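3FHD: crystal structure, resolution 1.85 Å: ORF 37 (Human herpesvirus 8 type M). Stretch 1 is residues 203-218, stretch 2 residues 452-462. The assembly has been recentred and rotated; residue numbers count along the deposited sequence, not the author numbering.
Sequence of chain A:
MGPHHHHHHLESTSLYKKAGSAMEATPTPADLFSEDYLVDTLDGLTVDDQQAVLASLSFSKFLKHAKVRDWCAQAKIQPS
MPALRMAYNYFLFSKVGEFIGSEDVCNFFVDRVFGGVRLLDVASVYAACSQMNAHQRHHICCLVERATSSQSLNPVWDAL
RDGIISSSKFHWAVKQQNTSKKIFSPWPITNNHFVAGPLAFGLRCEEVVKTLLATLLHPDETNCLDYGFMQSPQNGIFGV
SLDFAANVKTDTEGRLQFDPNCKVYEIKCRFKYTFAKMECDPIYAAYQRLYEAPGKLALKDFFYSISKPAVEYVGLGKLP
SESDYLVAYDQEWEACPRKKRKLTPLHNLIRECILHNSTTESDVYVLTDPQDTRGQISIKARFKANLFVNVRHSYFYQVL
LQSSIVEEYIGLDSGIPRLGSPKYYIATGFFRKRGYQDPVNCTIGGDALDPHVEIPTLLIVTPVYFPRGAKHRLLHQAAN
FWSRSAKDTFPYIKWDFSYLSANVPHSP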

ATOM      1  N   LEU A 203     -13.499  -0.633  -3.323  1.00 25.25           N
ATOM      2  CA  LEU A 203     -12.859  -1.922  -3.039  1.00 24.94           C
ATOM      3  C   LEU A 203     -13.393  -3.041  -3.944  1.00 23.31           C
ATOM      4  O   LEU A 203     -12.639  -3.936  -4.328  1.00 22.28           O
ATOM      5  CB  LEU A 203     -12.958  -2.309  -1.545  1.00 25.50           C
ATOM      6  CG  LEU A 203     -12.500  -3.703  -1.037  1.00 26.14           C
ATOM      7  CD1 LEU A 203     -11.343  -4.362  -1.853  1.00 28.93           C
ATOM      8  CD2 LEU A 203     -12.089  -3.632   0.442  1.00 27.46           C
ATOM      9  N   ARG A 204     -14.678  -2.985  -4.291  1.00 21.79           N
ATOM     10  CA  ARG A 204     -15.251  -3.924  -5.239  1.00 21.34           C
ATOM     11  C   ARG A 204     -14.482  -3.876  -6.573  1.00 21.47           C
ATOM     12  O   ARG A 204     -14.004  -4.906  -7.048  1.00 20.40           O
ATOM     13  CB  ARG A 204     -16.744  -3.638  -5.456  1.00 20.43           C
ATOM     14  N   CYS A 205     -14.340  -2.675  -7.146  1.00 21.49           N
ATOM     15  CA  CYS A 205     -13.615  -2.503  -8.398  1.00 22.46           C
ATOM     16  C   CYS A 205     -12.131  -2.905  -8.314  1.00 23.07           C
ATOM     17  O   CYS A 205     -11.615  -3.531  -9.242  1.00 20.81           O
ATOM     18  CB  CYS A 205     -13.788  -1.082  -8.919  1.00 22.62           C
ATOM     19  SG  CYS A 205     -15.495  -0.864  -9.571  1.00 28.09           S
ATOM     20  N   GLU A 206     -11.453  -2.562  -7.211  1.00 23.51           N
ATOM     21  CA  GLU A 206     -10.079  -3.020  -7.017  1.00 25.11           C
ATOM     22  C   GLU A 206      -9.947  -4.524  -7.092  1.00 24.29           C
ATOM     23  O   GLU A 206      -9.000  -5.019  -7.699  1.00 22.75           O
ATOM     24  CB  GLU A 206      -9.436  -2.449  -5.744  1.00 26.14           C
ATOM     25  CG  GLU A 206      -9.123  -0.978  -5.955  1.00 33.21           C
ATOM     26  CD  GLU A 206      -8.099  -0.423  -4.971  1.00 40.51           C
ATOM     27  OE1 GLU A 206      -7.432  -1.232  -4.268  1.00 42.76           O
ATOM     28  OE2 GLU A 206      -7.971   0.833  -4.927  1.00 41.83           O
ATOM     29  N   GLU A 207     -10.913  -5.249  -6.518  1.00 24.70           N
ATOM     30  CA  GLU A 207     -10.893  -6.712  -6.566  1.00 25.08           C
ATOM     31  C   GLU A 207     -11.034  -7.227  -7.992  1.00 24.12           C
ATOM     32  O   GLU A 207     -10.454  -8.273  -8.339  1.00 22.79           O
ATOM     33  CB  GLU A 207     -12.013  -7.331  -5.704  1.00 26.91           C
ATOM     34  CG  GLU A 207     -11.757  -7.323  -4.201  1.00 31.84           C
ATOM     35  CD  GLU A 207     -10.449  -7.995  -3.823  1.00 38.86           C
ATOM     36  OE1 GLU A 207     -10.240  -9.186  -4.182  1.00 40.76           O
ATOM     37  OE2 GLU A 207      -9.636  -7.325  -3.149  1.00 42.40           O
ATOM     38  N   VAL A 208     -11.812  -6.508  -8.814  1.00 21.75           N
ATOM     39  CA  VAL A 208     -11.962  -6.903 -10.209  1.00 19.72           C
ATOM     40  C   VAL A 208     -10.630  -6.776 -10.935  1.00 19.29           C
ATOM     41  O   VAL A 208     -10.239  -7.687 -11.692  1.00 16.62           O
ATOM     42  CB  VAL A 208     -13.077  -6.114 -10.939  1.00 19.36           C
ATOM     43  CG1 VAL A 208     -12.957  -6.294 -12.450  1.00 18.47           C
ATOM     44  CG2 VAL A 208     -14.439  -6.597 -10.472  1.00 18.89           C
ATOM     45  N   VAL A 209      -9.934  -5.655 -10.719  1.00 18.15           N
ATOM     46  CA  VAL A 209      -8.626  -5.499 -11.338  1.00 18.58           C
ATOM     47  C   VAL A 209      -7.635  -6.599 -10.891  1.00 18.86           C
ATOM     48  O   VAL A 209      -6.879  -7.109 -11.726  1.00 19.18           O
ATOM     49  CB  VAL A 209      -8.013  -4.097 -11.136  1.00 17.95           C
ATOM     50  CG1 VAL A 209      -6.599  -4.012 -11.792  1.00 18.11           C
ATOM     51  CG2 VAL A 209      -8.952  -3.018 -11.704  1.00 19.14           C
ATOM     52  N   LYS A 210      -7.631  -6.957  -9.606  1.00 19.65           N
ATOM     53  CA  LYS A 210      -6.777  -8.080  -9.131  1.00 21.09           C
ATOM     54  C   LYS A 210      -7.049  -9.338  -9.921  1.00 20.28           C
ATOM     55  O   LYS A 210      -6.107 -10.012 -10.355  1.00 19.72           O
ATOM     56  CB  LYS A 210      -7.018  -8.423  -7.655  1.00 22.06           C
ATOM     57  CG  LYS A 210      -6.552  -7.398  -6.698  1.00 26.75           C
ATOM     58  CD  LYS A 210      -6.484  -7.903  -5.260  1.00 32.49           C
ATOM     59  CE  LYS A 210      -6.545  -6.669  -4.352  1.00 33.55           C
ATOM     60  NZ  LYS A 210      -6.091  -6.859  -2.952  1.00 39.79           N
ATOM     61  N   THR A 211      -8.333  -9.668 -10.090  1.00 20.54           N
ATOM     62  CA  THR A 211      -8.725 -10.841 -10.910  1.00 21.56           C
ATOM     63  C   THR A 211      -8.200 -10.797 -12.350  1.00 20.57           C
ATOM     64  O   THR A 211      -7.759 -11.829 -12.882  1.00 20.75           O
ATOM     65  CB  THR A 211     -10.244 -11.064 -10.923  1.00 21.10           C
ATOM     66  OG1 THR A 211     -10.720 -11.073  -9.576  1.00 25.46           O
ATOM     67  CG2 THR A 211     -10.589 -12.442 -11.561  1.00 22.73           C
ATOM     68  N   LEU A 212      -8.269  -9.624 -12.977  1.00 19.93           N
ATOM     69  CA  LEU A 212      -7.691  -9.401 -14.311  1.00 19.95           C
ATOM     70  C   LEU A 212      -6.183  -9.651 -14.379  1.00 20.18           C
ATOM     71  O   LEU A 212      -5.704 -10.320 -15.312  1.00 20.10           O
ATOM     72  CB  LEU A 212      -7.999  -7.986 -14.810  1.00 20.05           C
ATOM     73  CG  LEU A 212      -9.463  -7.628 -15.124  1.00 21.11           C
ATOM     74  CD1 LEU A 212      -9.674  -6.115 -15.183  1.00 22.77           C
ATOM     75  CD2 LEU A 212      -9.920  -8.288 -16.436  1.00 21.00           C
ATOM     76  N   LEU A 213      -5.441  -9.116 -13.409  1.00 19.44           N
ATOM     77  CA  LEU A 213      -3.993  -9.315 -13.329  1.00 19.60           C
ATOM     78  C   LEU A 213      -3.661 -10.797 -13.149  1.00 20.47           C
ATOM     79  O   LEU A 213      -2.854 -11.370 -13.890  1.00 19.44           O
ATOM     80  CB  LEU A 213      -3.399  -8.460 -12.171  1.00 19.59           C
ATOM     81  CG  LEU A 213      -3.534  -6.933 -12.324  1.00 17.88           C
ATOM     82  CD1 LEU A 213      -3.035  -6.102 -11.100  1.00 19.09           C
ATOM     83  CD2 LEU A 213      -2.846  -6.467 -13.614  1.00 16.00           C
ATOM     84  N   ALA A 214      -4.322 -11.421 -12.174  1.00 21.03           N
ATOM     85  CA  ALA A 214      -4.087 -12.824 -11.827  1.00 21.97           C
ATOM     86  C   ALA A 214      -4.433 -13.798 -12.973  1.00 22.43           C
ATOM     87  O   ALA A 214      -3.629 -14.676 -13.345  1.00 22.48           O
ATOM     88  CB  ALA A 214      -4.882 -13.159 -10.567  1.00 22.10           C
ATOM     89  N   THR A 215      -5.624 -13.619 -13.542  1.00 22.81           N
ATOM     90  CA  THR A 215      -6.172 -14.506 -14.566  1.00 23.36           C
ATOM     91  C   THR A 215      -5.674 -14.235 -15.995  1.00 23.18           C
ATOM     92  O   THR A 215      -5.475 -15.182 -16.795  1.00 23.34           O
ATOM     93  CB  THR A 215      -7.710 -14.416 -14.545  1.00 22.86           C
ATOM     94  OG1 THR A 215      -8.166 -14.768 -13.234  1.00 26.67           O
ATOM     95  CG2 THR A 215      -8.327 -15.358 -15.574  1.00 25.38           C
ATOM     96  N   LEU A 216      -5.493 -12.967 -16.347  1.00 22.88           N
ATOM     97  CA  LEU A 216      -5.189 -12.634 -17.742  1.00 23.14           C
ATOM     98  C   LEU A 216      -3.747 -12.272 -18.015  1.00 23.38           C
ATOM     99  O   LEU A 216      -3.255 -12.512 -19.118  1.00 23.49           O
ATOM    100  CB  LEU A 216      -6.138 -11.559 -18.293  1.00 23.38           C
ATOM    101  CG  LEU A 216      -7.653 -11.778 -18.117  1.00 24.62           C
ATOM    102  CD1 LEU A 216      -8.423 -10.599 -18.679  1.00 26.07           C
ATOM    103  CD2 LEU A 216      -8.160 -13.093 -18.751  1.00 23.88           C
ATOM    104  N   LEU A 217      -3.061 -11.709 -17.028  1.00 23.57           N
ATOM    105  CA  LEU A 217      -1.648 -11.326 -17.188  1.00 24.46           C
ATOM    106  C   LEU A 217      -0.692 -12.348 -16.599  1.00 24.78           C
ATOM    107  O   LEU A 217       0.415 -12.498 -17.084  1.00 24.85           O
ATOM    108  CB  LEU A 217      -1.353  -9.948 -16.563  1.00 24.02           C
ATOM    109  CG  LEU A 217      -1.467  -8.703 -17.456  1.00 25.04           C
ATOM    110  CD1 LEU A 217      -2.852  -8.593 -18.096  1.00 23.42           C
ATOM    111  CD2 LEU A 217      -1.150  -7.420 -16.648  1.00 24.41           C
ATOM    112  N   HIS A 218      -1.102 -13.027 -15.534  1.00 25.29           N
ATOM    113  CA  HIS A 218      -0.191 -13.957 -14.866  1.00 26.12           C
ATOM    114  C   HIS A 218      -0.840 -15.331 -14.633  1.00 26.88           C
ATOM    115  O   HIS A 218      -0.831 -15.851 -13.518  1.00 26.38           O
ATOM    116  CB  HIS A 218       0.328 -13.327 -13.564  1.00 26.41           C
ATOM    117  CG  HIS A 218       1.104 -12.061 -13.771  1.00 25.51           C
ATOM    118  ND1 HIS A 218       2.403 -12.050 -14.234  1.00 25.95           N
ATOM    119  CD2 HIS A 218       0.771 -10.764 -13.556  1.00 26.15           C
ATOM    120  CE1 HIS A 218       2.835 -10.802 -14.299  1.00 27.20           C
ATOM    121  NE2 HIS A 218       1.865 -10.002 -13.890  1.00 25.35           N
ATOM    122  N   HIS A 452     -23.359  -6.920  -8.619  1.00 24.24           N
ATOM    123  CA  HIS A 452     -23.449  -5.519  -8.192  1.00 24.53           C
ATOM    124  C   HIS A 452     -22.211  -4.668  -8.496  1.00 23.71           C
ATOM    125  O   HIS A 452     -22.234  -3.474  -8.221  1.00 25.36           O
ATOM    126  CB  HIS A 452     -23.818  -5.406  -6.703  1.00 24.75           C
ATOM    127  N   VAL A 453     -21.143  -5.248  -9.053  1.00 22.27           N
ATOM    128  CA  VAL A 453     -19.972  -4.445  -9.461  1.00 20.24           C
ATOM    129  C   VAL A 453     -20.013  -4.085 -10.965  1.00 19.49           C
ATOM    130  O   VAL A 453     -20.490  -4.884 -11.801  1.00 19.18           O
ATOM    131  CB  VAL A 453     -18.608  -5.118  -9.074  1.00 20.45           C
ATOM    132  CG1 VAL A 453     -18.382  -6.429  -9.824  1.00 20.23           C
ATOM    133  CG2 VAL A 453     -17.430  -4.173  -9.309  1.00 19.64           C
ATOM    134  N   GLU A 454     -19.517  -2.884 -11.291  1.00 17.77           N
ATOM    135  CA  GLU A 454     -19.373  -2.428 -12.683  1.00 16.24           C
ATOM    136  C   GLU A 454     -18.508  -3.364 -13.543  1.00 14.72           C
ATOM    137  O   GLU A 454     -17.683  -4.128 -13.040  1.00 14.52           O
ATOM    138  CB  GLU A 454     -18.801  -1.017 -12.720  1.00 16.80           C
ATOM    139  CG  GLU A 454     -19.717   0.028 -12.130  1.00 19.05           C
ATOM    140  CD  GLU A 454     -19.611   0.168 -10.595  1.00 25.17           C
ATOM    141  OE1 GLU A 454     -18.911  -0.633  -9.890  1.00 26.29           O
ATOM    142  OE2 GLU A 454     -20.261   1.111 -10.095  1.00 27.81           O
ATOM    143  N   ILE A 455     -18.700  -3.278 -14.849  1.00 12.36           N
ATOM    144  CA  ILE A 455     -17.966  -4.094 -15.817  1.00 11.30           C
ATOM    145  C   ILE A 455     -16.634  -3.442 -16.233  1.00 10.42           C
ATOM    146  O   ILE A 455     -16.642  -2.304 -16.701  1.00 10.77           O
ATOM    147  CB  ILE A 455     -18.861  -4.335 -17.063  1.00 10.35           C
ATOM    148  CG1 ILE A 455     -20.035  -5.272 -16.705  1.00 10.85           C
ATOM    149  CG2 ILE A 455     -18.059  -4.857 -18.273  1.00  9.43           C
ATOM    150  CD1 ILE A 455     -21.160  -5.277 -17.777  1.00  9.94           C
ATOM    151  N   PRO A 456     -15.499  -4.167 -16.089  1.00 10.16           N
ATOM    152  CA  PRO A 456     -14.215  -3.638 -16.576  1.00  9.88           C
ATOM    153  C   PRO A 456     -14.133  -3.594 -18.101  1.00 10.17           C
ATOM    154  O   PRO A 456     -14.538  -4.548 -18.794  1.00 10.31           O
ATOM    155  CB  PRO A 456     -13.173  -4.591 -15.994  1.00 10.51           C
ATOM    156  CG  PRO A 456     -13.914  -5.874 -15.749  1.00 11.19           C
ATOM    157  CD  PRO A 456     -15.355  -5.509 -15.487  1.00 10.46           C
ATOM    158  N   THR A 457     -13.608  -2.482 -18.605  1.00  9.56           N
ATOM    159  CA  THR A 457     -13.514  -2.236 -20.036  1.00 10.47           C
ATOM    160  C   THR A 457     -12.070  -2.114 -20.521  1.00 10.42           C
ATOM    161  O   THR A 457     -11.761  -2.485 -21.654  1.00 10.85           O
ATOM    162  CB  THR A 457     -14.249  -0.926 -20.440  1.00 10.78           C
ATOM    163  OG1 THR A 457     -13.665   0.162 -19.713  1.00 11.96           O
ATOM    164  CG2 THR A 457     -15.752  -1.005 -20.136  1.00  9.24           C
ATOM    165  N   LEU A 458     -11.200  -1.580 -19.667  1.00 10.65           N
ATOM    166  CA  LEU A 458      -9.859  -1.199 -20.074  1.00 11.17           C
ATOM    167  C   LEU A 458      -8.916  -1.315 -18.895  1.00 11.22           C
ATOM    168  O   LEU A 458      -9.278  -0.954 -17.767  1.00  9.62           O
ATOM    169  CB  LEU A 458      -9.890   0.242 -20.561  1.00 12.13           C
ATOM    170  CG  LEU A 458      -8.696   0.919 -21.239  1.00 14.33           C
ATOM    171  CD1 LEU A 458      -8.499   0.378 -22.663  1.00 16.87           C
ATOM    172  CD2 LEU A 458      -8.967   2.445 -21.271  1.00 12.90           C
ATOM    173  N   LEU A 459      -7.712  -1.814 -19.170  1.00 11.20           N
ATOM    174  CA  LEU A 459      -6.639  -1.936 -18.183  1.00 12.29           C
ATOM    175  C   LEU A 459      -5.365  -1.296 -18.738  1.00 11.82           C
ATOM    176  O   LEU A 459      -4.939  -1.589 -19.854  1.00 12.46           O
ATOM    177  CB  LEU A 459      -6.407  -3.410 -17.808  1.00 12.17           C
ATOM    178  CG  LEU A 459      -5.348  -3.728 -16.728  1.00 12.85           C
ATOM    179  CD1 LEU A 459      -5.770  -3.251 -15.363  1.00 14.07           C
ATOM    180  CD2 LEU A 459      -5.018  -5.222 -16.693  1.00 14.44           C
ATOM    181  N   ILE A 460      -4.771  -0.391 -17.974  1.00 11.41           N
ATOM    182  CA  ILE A 460      -3.481   0.176 -18.351  1.00 11.26           C
ATOM    183  C   ILE A 460      -2.445  -0.209 -17.280  1.00 12.45           C
ATOM    184  O   ILE A 460      -2.710  -0.041 -16.096  1.00 12.31           O
ATOM    185  CB  ILE A 460      -3.579   1.695 -18.478  1.00 10.87           C
ATOM    186  CG1 ILE A 460      -4.663   2.060 -19.534  1.00 12.50           C
ATOM    187  CG2 ILE A 460      -2.210   2.290 -18.821  1.00 12.59           C
ATOM    188  CD1 ILE A 460      -4.680   3.521 -19.922  1.00 13.87           C
ATOM    189  N   VAL A 461      -1.298  -0.730 -17.713  1.00 11.78           N
ATOM    190  CA  VAL A 461      -0.224  -1.096 -16.800  1.00 12.41           C
ATOM    191  C   VAL A 461       0.959  -0.199 -17.128  1.00 12.67           C
ATOM    192  O   VAL A 461       1.449  -0.185 -18.266  1.00 13.13           O
ATOM    193  CB  VAL A 461       0.142  -2.612 -16.881  1.00 13.16           C
ATOM    194  CG1 VAL A 461       1.330  -2.946 -15.958  1.00 13.10           C
ATOM    195  CG2 VAL A 461      -1.067  -3.496 -16.512  1.00 12.46           C
ATOM    196  N   THR A 462       1.382   0.567 -16.126  1.00 12.26           N
ATOM    197  CA  THR A 462       2.428   1.560 -16.248  1.00 12.01           C
ATOM    198  C   THR A 462       3.593   1.199 -15.305  1.00 11.61           C
ATOM    199  O   THR A 462       3.383   1.100 -14.091  1.00 11.69           O
ATOM    200  CB  THR A 462       1.849   2.970 -15.894  1.00 11.50           C
ATOM    201  OG1 THR A 462       0.753   3.275 -16.780  1.00 12.70           O
ATOM    202  CG2 THR A 462       2.902   4.054 -16.028  1.00 12.18           C
TER

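The strand breaks its alternation where it faces the helix: between Pro-456 and Leu-459, which point toward helix 203-217, Thr-457 and Leu-458 both point away, and Thr-457 has phi/psi of -117/-33, well off the usual strand values. The residues facing the helix are therefore three apart here. No hydrogen bond joins the modelled atoms of the two stretches; the contact, which buries 482 Å² in all, rests almost wholly on apolar packing. The polar exception is the approach of Cys-205 SG to Glu-454 OE1, 3.4 Å; the same SG packs 3.8 Å from CG2 of Val-453. The CA-to-CB bond of Glu-454 points sideways, but its chain end bends nearer the helix, while its OE2 is hydrogen-bonded elsewhere in the structure. Helix and strand axes run at 58° and approach to 9.5 Å, a spacing filled by side chains. Val-453 points toward the helix and meets Val-208, CG1 to CG2, at 4.0 Å; its CG2 is 3.9 Å from CB of Arg-204, whose side chain is not modelled beyond that atom. Pro-456 follows, its CG 3.5 Å from CG1 of Val-208 and its CB 3.9 Å from CD1 of Leu-212. Leu-459 has the largest covered area, 87 Å²; its CD1 lies 3.7 Å from CG1 of Val-209, and its CD2 4.0 Å from CD2 of Leu-213. Leu-217, in the wider pi-type turn, closes the row, with its CD2 3.9 Å from CG2 of Val-461.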